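Local structure of Abbfa_003403 (Acinetobacter baumannii, 4ZXH) at residues Phe1078-Met1081 with Glu1082-Arg1085; Leu1117-Ala1120 with Glu1121-Met1125; Arg1148-Arg1151 with Gln1152-Gln1155; Asp1235-Leu1238 with Tyr1239-Tyr1243. The protein is a four-domain nonribosomal peptide synthetase whose condensation, adenylation, peptidyl carrier and thioesterase domains probably assemble and release a peptide product. All blocks are in the same frame, centred on the assembly; numbering follows the deposited sequence.

Interaction 1: residues Phe1078-Met1081 with Glu1082-Arg1085; sequences FCYM and ELSR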
# COMPACT_ATOMS: atom_id res chain seq x y z
N PHE A 1078 -10.54 35.26 0.42
CA PHE A 1078 -9.82 34.62 1.52
C PHE A 1078 -10.00 35.30 2.89
O PHE A 1078 -10.08 34.64 3.93
CB PHE A 1078 -8.32 34.55 1.22
CG PHE A 1078 -7.50 34.13 2.40
CD1 PHE A 1078 -7.25 32.78 2.65
CD2 PHE A 1078 -7.01 35.06 3.30
CE1 PHE A 1078 -6.53 32.36 3.76
CE2 PHE A 1078 -6.28 34.65 4.44
CZ PHE A 1078 -6.04 33.30 4.66
N CYS A 1079 -9.99 36.63 2.89
CA CYS A 1079 -10.09 37.43 4.11
C CYS A 1079 -11.42 37.31 4.86
O CYS A 1079 -11.52 37.83 5.97
CB CYS A 1079 -9.88 38.91 3.77
SG CYS A 1079 -11.16 39.53 2.55
N TYR A 1080 -12.45 36.67 4.26
CA TYR A 1080 -13.77 36.50 4.90
C TYR A 1080 -13.93 35.13 5.54
O TYR A 1080 -14.88 34.91 6.29
CB TYR A 1080 -14.92 36.72 3.89
CG TYR A 1080 -14.86 38.08 3.26
CD1 TYR A 1080 -14.93 39.22 4.06
CD2 TYR A 1080 -14.66 38.24 1.90
CE1 TYR A 1080 -14.83 40.47 3.53
CE2 TYR A 1080 -14.57 39.52 1.35
CZ TYR A 1080 -14.64 40.62 2.18
OH TYR A 1080 -14.54 41.89 1.67
N MET A 1081 -13.03 34.19 5.25
CA MET A 1081 -13.14 32.86 5.85
C MET A 1081 -13.11 32.94 7.37
O MET A 1081 -14.03 32.48 8.03
CB MET A 1081 -12.06 31.92 5.36
CG MET A 1081 -12.00 31.79 3.86
SD MET A 1081 -10.76 30.57 3.33
CE MET A 1081 -11.78 29.09 3.51
N GLU A 1082 -12.07 33.54 7.93
CA GLU A 1082 -11.97 33.54 9.39
C GLU A 1082 -13.16 34.30 9.99
O GLU A 1082 -13.74 33.85 10.98
CB GLU A 1082 -10.63 34.13 9.84
CG GLU A 1082 -10.41 34.12 11.35
CD GLU A 1082 -10.38 32.70 11.99
OE1 GLU A 1082 -9.86 31.72 11.40
OE2 GLU A 1082 -10.88 32.56 13.12
N LEU A 1083 -13.54 35.42 9.38
CA LEU A 1083 -14.72 36.17 9.83
C LEU A 1083 -15.98 35.31 9.86
O LEU A 1083 -16.77 35.38 10.81
CB LEU A 1083 -14.97 37.38 8.93
CG LEU A 1083 -16.28 38.13 9.16
CD1 LEU A 1083 -16.26 38.96 10.45
CD2 LEU A 1083 -16.62 38.99 7.95
N SER A 1084 -16.15 34.48 8.84
CA SER A 1084 -17.34 33.65 8.71
C SER A 1084 -17.42 32.62 9.86
O SER A 1084 -18.52 32.20 10.24
CB SER A 1084 -17.35 32.94 7.37
OG SER A 1084 -16.72 31.67 7.45
N ARG A 1085 -16.27 32.23 10.41
CA ARG A 1085 -16.25 31.19 11.44
C ARG A 1085 -16.85 31.71 12.75
O ARG A 1085 -17.25 30.93 13.59
CB ARG A 1085 -14.82 30.67 11.66
CG ARG A 1085 -14.20 30.08 10.39
CD ARG A 1085 -12.85 29.43 10.58
NE ARG A 1085 -12.37 28.86 9.32
CZ ARG A 1085 -11.37 29.34 8.58
NH1 ARG A 1085 -10.71 30.43 8.95
NH2 ARG A 1085 -11.02 28.75 7.45
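Tyr-1080 O receives the backbone N-H of Ser-1084 at 2.9 Å, and Met-1081 O a weak one from Arg-1085 N at 3.3 Å; with these i to i+4 bonds the chain turns from the non-regular bend of Phe-1078-Tyr-1080 into helix 1081-1086. Met-1081 O carries a second, sounder partner: Ser-1084 OG donates to it at 2.9 Å, in the carbonyl plane and on a lone pair. Arg-1085 runs extended from CG to NE beside its own helix turn, with CG anti to the carbonyl carbon (chi1 -59°), which lays one guanidinium face over Met-1081 O, off towards the rim. Its NH2 end meets the Met-1081 side chain at CB and CE. The helix lies in the thioesterase domain, of alpha/beta-hydrolase type, and follows strand 1067-1070 after a loop that ends in Phe-1078-Tyr-1080. Within the helix Arg-1085 NH1 forms a salt bridge to Glu-1082 OE1 at 2.9 Å, the nitrogen coming from above the carboxylate plane. Both charges have further partners, Arg-1085 in Glu-987 and Glu-1082 in Arg-994 and His-1086, and Met-1081 packs on Ile-980 and Cys-983; this turn thus meets helix 977-990, at the start of the carrier region. The Tyr-1080 ring has Cys-1079 SG over its centre, 3.5 Å above the plane, and Leu-1083 CD2 at its edge, 4.2 Å from Tyr-1080 CD1. Its hydroxyl bonds to Phe-1070 O and Trp-1136 N, the latter beside Cys-1137, whose position on a strand-to-helix elbow is consistent with the nucleophile of a thioesterase triad.

Interaction 2: residues Leu1117-Ala1120 with Glu1121-Met1125; sequences LYIA and EMQKM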
# COMPACT_ATOMS: atom_id res chain seq x y z
N LEU A 1117 -22.47 44.07 -12.87
CA LEU A 1117 -22.18 42.67 -13.11
C LEU A 1117 -22.48 41.81 -11.88
O LEU A 1117 -23.12 40.76 -12.00
CB LEU A 1117 -20.71 42.48 -13.50
CG LEU A 1117 -20.36 41.01 -13.75
CD1 LEU A 1117 -21.12 40.56 -14.98
CD2 LEU A 1117 -18.85 40.79 -13.90
N TYR A 1118 -22.03 42.28 -10.71
CA TYR A 1118 -22.22 41.53 -9.46
C TYR A 1118 -23.69 41.51 -9.07
O TYR A 1118 -24.20 40.46 -8.65
CB TYR A 1118 -21.37 42.12 -8.32
CG TYR A 1118 -19.88 42.00 -8.54
CD1 TYR A 1118 -19.35 41.21 -9.56
CD2 TYR A 1118 -18.99 42.69 -7.73
CE1 TYR A 1118 -18.01 41.11 -9.77
CE2 TYR A 1118 -17.62 42.58 -7.92
CZ TYR A 1118 -17.14 41.80 -8.95
OH TYR A 1118 -15.78 41.72 -9.15
N ILE A 1119 -24.37 42.65 -9.20
CA ILE A 1119 -25.80 42.73 -8.91
C ILE A 1119 -26.60 41.69 -9.69
O ILE A 1119 -27.46 41.03 -9.12
CB ILE A 1119 -26.37 44.12 -9.21
CG1 ILE A 1119 -26.09 45.05 -8.04
CG2 ILE A 1119 -27.86 44.05 -9.41
CD1 ILE A 1119 -26.48 46.48 -8.30
N ALA A 1120 -26.30 41.52 -10.97
CA ALA A 1120 -26.95 40.47 -11.75
C ALA A 1120 -26.65 39.09 -11.17
O ALA A 1120 -27.55 38.26 -11.07
CB ALA A 1120 -26.53 40.54 -13.21
N GLU A 1121 -25.40 38.84 -10.78
CA GLU A 1121 -25.07 37.56 -10.11
C GLU A 1121 -25.86 37.38 -8.81
O GLU A 1121 -26.30 36.27 -8.51
CB GLU A 1121 -23.57 37.45 -9.83
CG GLU A 1121 -22.74 36.86 -10.99
CD GLU A 1121 -23.06 35.39 -11.28
OE1 GLU A 1121 -23.09 34.57 -10.33
OE2 GLU A 1121 -23.30 35.04 -12.46
N MET A 1122 -26.03 38.46 -8.05
CA MET A 1122 -26.77 38.41 -6.79
C MET A 1122 -28.25 38.10 -7.04
O MET A 1122 -28.86 37.29 -6.34
CB MET A 1122 -26.64 39.73 -6.04
CG MET A 1122 -25.23 40.09 -5.57
SD MET A 1122 -25.16 41.83 -5.06
CE MET A 1122 -26.37 41.87 -3.74
N GLN A 1123 -28.83 38.74 -8.05
CA GLN A 1123 -30.26 38.59 -8.28
C GLN A 1123 -30.67 37.21 -8.84
O GLN A 1123 -31.85 36.89 -8.87
CB GLN A 1123 -30.74 39.73 -9.18
CG GLN A 1123 -30.98 41.00 -8.37
CD GLN A 1123 -31.54 42.17 -9.17
OE1 GLN A 1123 -31.18 42.39 -10.33
NE2 GLN A 1123 -32.42 42.94 -8.53
N LYS A 1124 -29.70 36.39 -9.23
CA LYS A 1124 -29.95 34.98 -9.56
C LYS A 1124 -30.26 34.15 -8.31
O LYS A 1124 -31.03 33.19 -8.37
CB LYS A 1124 -28.75 34.35 -10.28
CG LYS A 1124 -28.56 34.82 -11.70
CD LYS A 1124 -27.27 34.27 -12.29
CE LYS A 1124 -27.33 32.77 -12.50
NZ LYS A 1124 -26.13 32.30 -13.27
N MET A 1125 -29.65 34.50 -7.18
CA MET A 1125 -29.86 33.78 -5.93
C MET A 1125 -30.83 34.52 -5.02
O MET A 1125 -31.55 33.90 -4.25
CB MET A 1125 -28.52 33.55 -5.20
CG MET A 1125 -27.57 32.62 -5.94
SD MET A 1125 -25.95 32.41 -5.18
CE MET A 1125 -26.20 30.97 -4.14
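Ile-1119 and Gln-1123, one turn apart on helix 1111-1125, lie side by side and point the same way. This helix flanks the central sheet of the thioesterase's alpha/beta-hydrolase fold, ahead of strand 1131-1136. The methyl branch does the touching: Ile-1119 CG2 stands 3.8 Å from Gln-1123 OE1, with the amide carbon just behind. CG2 is set anti to the backbone N of Ile-1119, while CG1 heads towards the next helix, 1138-1152. Gln-1123 leaves its backbone beside Ile-1119 O and then runs extended beyond CG, which brings its amide alongside the Ile-1119 methyl. Met-1122 takes a different course. Its CG lies 3.3 Å from Tyr-1118 O, the carbonyl that also accepts Met-1122 N at 2.8 Å, and its chain bends at chi3. The sulfur ends 4.5 Å from Ile-1119 CG1, in apolar contact, and the side chain rests on Tyr-1131 and Leu-1133 of the sheet. The Tyr-1118 ring leaves the helix without meeting the following turn, and its hydroxyl bonds to His-1071. Glu-1121 CG stays 4.0 Å from Leu-1117 O, the acceptor of its own N-H, while the bend at chi2 (-66°) carries the carboxylate clear of that turn; its flank meets Val-1055 of the edge strand. The backbone bonds accepted by Leu-1117 O and Ile-1119 O are regular, whereas the one at Ala-1120 O is weak: Lys-1124 N lies 3.4 Å from Ala-1120 O, and Lys-1124 CG sits beside that same oxygen at 3.6 Å.

Interaction 3: residues Arg1148-Arg1151 with Gln1152-Gln1155; sequences RQLR and QMGQ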
# COMPACT_ATOMS: atom_id res chain seq x y z
N ARG A 1148 -25.82 52.03 -4.23
CA ARG A 1148 -26.22 53.20 -5.01
C ARG A 1148 -27.07 52.79 -6.21
O ARG A 1148 -28.01 53.50 -6.58
CB ARG A 1148 -24.99 54.00 -5.48
CG ARG A 1148 -25.31 55.44 -5.93
CD ARG A 1148 -24.15 56.15 -6.64
NE ARG A 1148 -23.84 55.53 -7.92
CZ ARG A 1148 -24.56 55.68 -9.04
NH1 ARG A 1148 -25.65 56.43 -9.03
NH2 ARG A 1148 -24.19 55.06 -10.16
N GLN A 1149 -26.74 51.64 -6.80
CA GLN A 1149 -27.46 51.16 -7.97
C GLN A 1149 -28.78 50.46 -7.61
O GLN A 1149 -29.77 50.62 -8.31
CB GLN A 1149 -26.59 50.21 -8.79
CG GLN A 1149 -25.36 50.85 -9.41
CD GLN A 1149 -24.75 50.01 -10.52
OE1 GLN A 1149 -25.38 49.08 -11.03
NE2 GLN A 1149 -23.52 50.33 -10.91
N LEU A 1150 -28.78 49.69 -6.51
CA LEU A 1150 -29.99 48.99 -6.06
C LEU A 1150 -31.12 49.99 -5.75
O LEU A 1150 -32.28 49.71 -6.05
CB LEU A 1150 -29.70 48.11 -4.84
CG LEU A 1150 -28.79 46.88 -5.05
CD1 LEU A 1150 -28.46 46.18 -3.72
CD2 LEU A 1150 -29.35 45.88 -6.04
N ARG A 1151 -30.78 51.14 -5.16
CA ARG A 1151 -31.72 52.26 -5.04
C ARG A 1151 -32.32 52.65 -6.39
O ARG A 1151 -33.55 52.77 -6.53
CB ARG A 1151 -31.02 53.47 -4.43
CG ARG A 1151 -30.81 53.41 -2.94
CD ARG A 1151 -32.05 53.85 -2.17
NE ARG A 1151 -31.80 53.84 -0.73
CZ ARG A 1151 -31.11 54.77 -0.07
NH1 ARG A 1151 -30.59 55.81 -0.71
NH2 ARG A 1151 -30.94 54.66 1.25
N GLN A 1152 -31.45 52.85 -7.37
CA GLN A 1152 -31.87 53.26 -8.70
C GLN A 1152 -32.89 52.31 -9.32
O GLN A 1152 -33.69 52.72 -10.15
CB GLN A 1152 -30.66 53.39 -9.63
CG GLN A 1152 -29.80 54.60 -9.32
CD GLN A 1152 -30.63 55.87 -9.22
OE1 GLN A 1152 -30.92 56.35 -8.12
NE2 GLN A 1152 -31.02 56.42 -10.37
N MET A 1153 -32.87 51.04 -8.92
CA MET A 1153 -33.81 50.09 -9.48
C MET A 1153 -34.91 49.73 -8.47
O MET A 1153 -35.67 48.78 -8.66
CB MET A 1153 -33.08 48.83 -9.99
CG MET A 1153 -31.99 48.27 -9.10
SD MET A 1153 -31.12 46.83 -9.81
CE MET A 1153 -29.65 47.60 -10.51
N GLY A 1154 -34.99 50.52 -7.39
CA GLY A 1154 -36.08 50.39 -6.44
C GLY A 1154 -35.89 49.40 -5.31
O GLY A 1154 -36.76 49.25 -4.45
N GLN A 1155 -34.77 48.70 -5.30
CA GLN A 1155 -34.46 47.77 -4.21
C GLN A 1155 -34.03 48.51 -2.95
O GLN A 1155 -33.37 49.54 -3.03
CB GLN A 1155 -33.37 46.79 -4.64
CG GLN A 1155 -33.78 45.90 -5.80
CD GLN A 1155 -35.01 45.07 -5.48
OE1 GLN A 1155 -35.33 44.83 -4.31
NE2 GLN A 1155 -35.70 44.62 -6.53
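The flat peptide groups of Leu-1150 and Arg-1151 are both met from above by the turn that follows them. Met-1153 N donates to Leu-1150 O at 3.2 Å from 72° out of the carbonyl plane. Gly-1154 N donates to Arg-1151 O at 2.8 Å from 62° out of its plane, and neither donor is on a lone pair. Leu-1150 O has another donor in Gln-1155 N, a weak bond at 2.8 Å. The 6-to-1 bond of Gln-1155 and the 5-to-2 bond of Gly-1154 make a Schellman motif that ends helix 1138-1152. Gly-1154 supplies the left-handed backbone (phi 88°) of this motif. At the positions where the motif usually has a hydrophobic pair, Leu-1150 CB meets the methylene CB of Gln-1155 at 3.9 Å. Met-1153 turns back along the helix: its CG stands between backbone N and carbonyl carbon, 3.3 Å from Gln-1149 O, and its sulfur reaches Leu-1150 CD2 at 4.3 Å. Gln-1152 bends at chi2, and its CG rests near Arg-1148 O. Gln-1149 ties the helix to helix 1111-1125 through Thr-1116 OG1 and Glu-1112 O, and Arg-1151 NH2 reaches Asp-1259 O. Gln-1155, held by Gly-1129 N and Gln-1128, joins Leu-1150 on Tyr-1131 of strand 1131-1136, just where the chain turns into strand 1157-1163.

Interaction 4: residues Asp1235-Leu1238 with Tyr1239-Tyr1243; sequences DFRL and YFDTY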
# COMPACT_ATOMS: atom_id res chain seq x y z
N ASP A 1235 -0.78 32.04 -14.35
CA ASP A 1235 -1.60 32.13 -13.15
C ASP A 1235 -1.26 33.42 -12.40
O ASP A 1235 -2.15 34.16 -11.94
CB ASP A 1235 -1.38 30.91 -12.22
CG ASP A 1235 -1.96 29.60 -12.78
OD1 ASP A 1235 -2.98 29.65 -13.50
OD2 ASP A 1235 -1.38 28.52 -12.50
N PHE A 1236 0.03 33.71 -12.28
CA PHE A 1236 0.45 34.89 -11.55
C PHE A 1236 -0.04 36.17 -12.27
O PHE A 1236 -0.46 37.12 -11.61
CB PHE A 1236 1.97 34.89 -11.37
CG PHE A 1236 2.50 36.06 -10.58
CD1 PHE A 1236 2.48 36.05 -9.19
CD2 PHE A 1236 3.05 37.16 -11.24
CE1 PHE A 1236 2.97 37.14 -8.47
CE2 PHE A 1236 3.55 38.25 -10.53
CZ PHE A 1236 3.50 38.23 -9.13
N ARG A 1237 -0.05 36.18 -13.60
CA ARG A 1237 -0.58 37.32 -14.34
C ARG A 1237 -2.06 37.59 -14.04
O ARG A 1237 -2.45 38.76 -13.91
CB ARG A 1237 -0.41 37.12 -15.85
CG ARG A 1237 0.93 37.59 -16.37
CD ARG A 1237 0.79 38.14 -17.78
NE ARG A 1237 2.04 38.71 -18.27
CZ ARG A 1237 2.37 39.99 -18.15
NH1 ARG A 1237 1.54 40.84 -17.55
NH2 ARG A 1237 3.54 40.43 -18.62
N LEU A 1238 -2.87 36.54 -13.95
CA LEU A 1238 -4.28 36.73 -13.62
C LEU A 1238 -4.41 37.50 -12.31
O LEU A 1238 -5.22 38.42 -12.20
CB LEU A 1238 -5.02 35.39 -13.51
CG LEU A 1238 -5.13 34.55 -14.78
CD1 LEU A 1238 -5.99 33.33 -14.57
CD2 LEU A 1238 -5.69 35.40 -15.89
N TYR A 1239 -3.59 37.14 -11.33
CA TYR A 1239 -3.73 37.71 -10.00
C TYR A 1239 -3.20 39.13 -9.95
O TYR A 1239 -3.75 39.99 -9.28
CB TYR A 1239 -3.02 36.85 -8.94
CG TYR A 1239 -3.49 35.41 -8.92
CD1 TYR A 1239 -4.77 35.06 -9.38
CD2 TYR A 1239 -2.67 34.39 -8.45
CE1 TYR A 1239 -5.20 33.74 -9.38
CE2 TYR A 1239 -3.09 33.07 -8.44
CZ TYR A 1239 -4.36 32.75 -8.90
OH TYR A 1239 -4.78 31.44 -8.90
N PHE A 1240 -2.11 39.37 -10.66
CA PHE A 1240 -1.54 40.70 -10.70
C PHE A 1240 -2.46 41.62 -11.50
O PHE A 1240 -2.78 42.71 -11.05
CB PHE A 1240 -0.12 40.68 -11.29
CG PHE A 1240 0.60 41.98 -11.15
CD1 PHE A 1240 0.52 42.71 -9.98
CD2 PHE A 1240 1.38 42.47 -12.19
CE1 PHE A 1240 1.18 43.91 -9.84
CE2 PHE A 1240 2.05 43.66 -12.06
CZ PHE A 1240 1.95 44.39 -10.88
N ASP A 1241 -2.92 41.15 -12.66
CA ASP A 1241 -3.83 41.94 -13.51
C ASP A 1241 -5.13 42.31 -12.79
O ASP A 1241 -5.61 43.45 -12.89
CB ASP A 1241 -4.16 41.20 -14.80
CG ASP A 1241 -3.03 41.26 -15.82
OD1 ASP A 1241 -2.04 42.03 -15.63
OD2 ASP A 1241 -3.16 40.53 -16.84
N THR A 1242 -5.70 41.35 -12.06
CA THR A 1242 -6.86 41.63 -11.21
C THR A 1242 -6.56 42.74 -10.20
O THR A 1242 -7.32 43.71 -10.07
CB THR A 1242 -7.33 40.37 -10.47
OG1 THR A 1242 -7.88 39.47 -11.43
CG2 THR A 1242 -8.39 40.70 -9.45
N TYR A 1243 -5.43 42.60 -9.51
CA TYR A 1243 -4.93 43.60 -8.58
C TYR A 1243 -4.83 44.98 -9.26
O TYR A 1243 -5.33 45.98 -8.72
CB TYR A 1243 -3.57 43.15 -8.02
CG TYR A 1243 -2.91 44.11 -7.05
CD1 TYR A 1243 -3.31 44.16 -5.72
CD2 TYR A 1243 -1.86 44.96 -7.47
CE1 TYR A 1243 -2.71 45.04 -4.83
CE2 TYR A 1243 -1.25 45.83 -6.59
CZ TYR A 1243 -1.68 45.86 -5.27
OH TYR A 1243 -1.10 46.71 -4.36
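Leu-1238 O is gripped twice by Thr-1242, whose N and OG1 both donate at 3.0 Å and arrive from opposite faces of the carbonyl plane. The hydroxyl gets there because OG1 stands anti to the carbonyl carbon of Thr-1242 (chi1 -69°), back over the preceding turn of helix 1233-1251. The helix continues regularly at Arg-1237 O, which takes Asp-1241 N at 2.7 Å, and at Phe-1236 O, which takes Phe-1240 N. Tyr-1239 N is held more loosely, by weak bonds to both Asp-1235 O and Phe-1236 O. Its ring, with chi1 -56°, lies back along the helix so that Asp-1235 O sits over the centre of one face, 3.4 Å above the plane; Tyr-1239 CD1 also meets Leu-1238 CB at 4.2 Å. Phe-1236 CE2 approaches Phe-1240 CB at 4.5 Å, and both rings, with that of Tyr-1243, meet Phe-1186 of helix 1179-1191. These helices belong to the insertion between strands 1157-1163 and 1262-1267, consistent with the lid of thioesterases. Asp-1241 OD1 lies off the edge of the Arg-1237 guanidinium, near its plane and 4.2 Å from NH1, too far for a salt bridge; the arginine is poorly ordered. The helix turn is thus held by its backbone, the threonine hydroxyl and aromatic packing, while the opposite charges probably add only a loose attraction.

How the interactions relate
Along the chain the four contacts come in series, all within the thioesterase domain: none nests in or crosses another, and each joins consecutive residues, so none closes a long loop. Interaction 1 opens the helix after strand 1067-1070, beside the carrier domain. Interaction 2 lies on the helix before strand 1131-1136 and interaction 3 at the C-terminal end of the helix after it, and they touch: Ile-1119 CD1 packs on Leu-1150 CD2 at 3.7 Å and on Met-1153 CE at 4.0 Å. Interaction 4 belongs to the inserted helices before strand 1262-1267. It stays about 7 Å from interaction 2 and about 11 Å from interaction 1, nearest atoms to nearest atoms, without contact.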